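Local coordinates for K Homology domain-containing protein (Pyrococcus horikoshii, PDB 2E3U) that probably binds RNA through its two KH domains, as a Dim2p-type factor of pre-ribosomal RNA processing, at residues Ile185-Ala189 with Arg190-His194. Sequence-based numbering, arbitrary orientation.
Sequences IEKLA and RGSPH
Lys187 and Leu188 meet Ser192 and His194 in a local contact round a Schellman motif, which closes helix 175-189 in the second KH domain and turns the chain into helix 194-203. The last regular helical bond here runs from Arg190 N to Glu186 O (3.1 Å). Beyond it Gly191 adopts a positive phi of 90°, a backbone shape that suits glycine, since a CB here would crowd the carbonyl O of Arg190, and the backbone doubles back. Ser192 N then reaches Lys187 O at 3.0 Å, while Gly191 N bonds to Leu188 O over 3.3 Å, lying above the carbonyl plane. The reversal lays Ser192 against the last turn: its CB presses on Lys187 O, and its OG lies 3.8 Å from Lys187 CB. Val197 of helix 194-203 touches Lys187, Leu188 and Ser192, so the second helix packs against both the end of the first and the turn between them. Leu188 also packs on Thr150 and Ile154 of helix 149-158, and His194 shares Thr150. With CG beside its backbone N (chi1 -80°), the His194 side chain comes back across that of Leu188 at about a right angle, and Leu188 CD2 meets the ring obliquely, 3.7 Å from His194 CD2.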
# COMPACT_ATOMS: atom_id res chain seq x y z
N ILE A 185 -5.27 -12.53 -6.03
CA ILE A 185 -5.02 -11.50 -7.06
C ILE A 185 -4.30 -12.11 -8.29
O ILE A 185 -4.68 -11.83 -9.41
CB ILE A 185 -4.19 -10.33 -6.44
CG1 ILE A 185 -5.08 -9.47 -5.53
CG2 ILE A 185 -3.43 -9.49 -7.50
CD1 ILE A 185 -4.25 -8.51 -4.62
N GLU A 186 -3.27 -12.93 -8.04
CA GLU A 186 -2.57 -13.68 -9.07
C GLU A 186 -3.51 -14.57 -9.90
O GLU A 186 -3.51 -14.50 -11.12
CB GLU A 186 -1.41 -14.48 -8.45
CG GLU A 186 -0.16 -13.63 -8.12
CD GLU A 186 0.94 -14.39 -7.37
OE1 GLU A 186 0.67 -15.47 -6.76
OE2 GLU A 186 2.08 -13.90 -7.36
N LYS A 187 -4.32 -15.40 -9.23
CA LYS A 187 -5.41 -16.14 -9.88
C LYS A 187 -6.34 -15.30 -10.77
O LYS A 187 -6.61 -15.65 -11.90
CB LYS A 187 -6.23 -16.89 -8.83
CG LYS A 187 -5.51 -18.08 -8.28
CD LYS A 187 -6.14 -18.53 -7.00
CE LYS A 187 -5.24 -19.55 -6.34
NZ LYS A 187 -5.41 -20.89 -7.01
N LEU A 188 -6.82 -14.19 -10.23
CA LEU A 188 -7.72 -13.30 -10.96
C LEU A 188 -7.04 -12.66 -12.16
O LEU A 188 -7.66 -12.51 -13.20
CB LEU A 188 -8.26 -12.21 -10.04
CG LEU A 188 -9.26 -12.63 -8.97
CD1 LEU A 188 -9.26 -11.58 -7.85
CD2 LEU A 188 -10.67 -12.86 -9.54
N ALA A 189 -5.76 -12.30 -12.01
CA ALA A 189 -4.95 -11.72 -13.11
C ALA A 189 -4.77 -12.69 -14.28
O ALA A 189 -4.82 -12.28 -15.44
CB ALA A 189 -3.58 -11.24 -12.60
N ARG A 190 -4.56 -13.96 -13.95
CA ARG A 190 -4.43 -15.05 -14.95
C ARG A 190 -5.75 -15.57 -15.55
O ARG A 190 -5.75 -16.51 -16.32
CB ARG A 190 -3.65 -16.23 -14.34
CG ARG A 190 -2.13 -16.07 -14.41
CD ARG A 190 -1.63 -16.37 -15.87
NE ARG A 190 -2.48 -17.39 -16.51
CZ ARG A 190 -2.23 -18.72 -16.43
NH1 ARG A 190 -3.09 -19.55 -17.02
NH2 ARG A 190 -1.11 -19.21 -15.78
N GLY A 191 -6.87 -14.95 -15.20
CA GLY A 191 -8.17 -15.31 -15.79
C GLY A 191 -8.97 -16.39 -15.07
O GLY A 191 -9.99 -16.83 -15.60
N SER A 192 -8.51 -16.81 -13.90
CA SER A 192 -9.23 -17.75 -13.05
C SER A 192 -10.68 -17.30 -12.78
O SER A 192 -10.93 -16.16 -12.38
CB SER A 192 -8.51 -17.95 -11.70
OG SER A 192 -7.53 -18.96 -11.74
N PRO A 193 -11.65 -18.21 -13.01
CA PRO A 193 -13.05 -17.85 -12.74
C PRO A 193 -13.23 -17.42 -11.28
O PRO A 193 -12.48 -17.86 -10.40
CB PRO A 193 -13.81 -19.15 -12.99
CG PRO A 193 -12.88 -20.05 -13.70
CD PRO A 193 -11.49 -19.59 -13.51
N HIS A 194 -14.22 -16.55 -11.04
CA HIS A 194 -14.51 -16.02 -9.72
C HIS A 194 -14.79 -17.10 -8.69
O HIS A 194 -14.33 -17.00 -7.56
CB HIS A 194 -15.69 -15.03 -9.81
CG HIS A 194 -15.28 -13.68 -10.30
ND1 HIS A 194 -16.11 -12.58 -10.25
CD2 HIS A 194 -14.11 -13.25 -10.83
CE1 HIS A 194 -15.46 -11.53 -10.73
NE2 HIS A 194 -14.25 -11.92 -11.09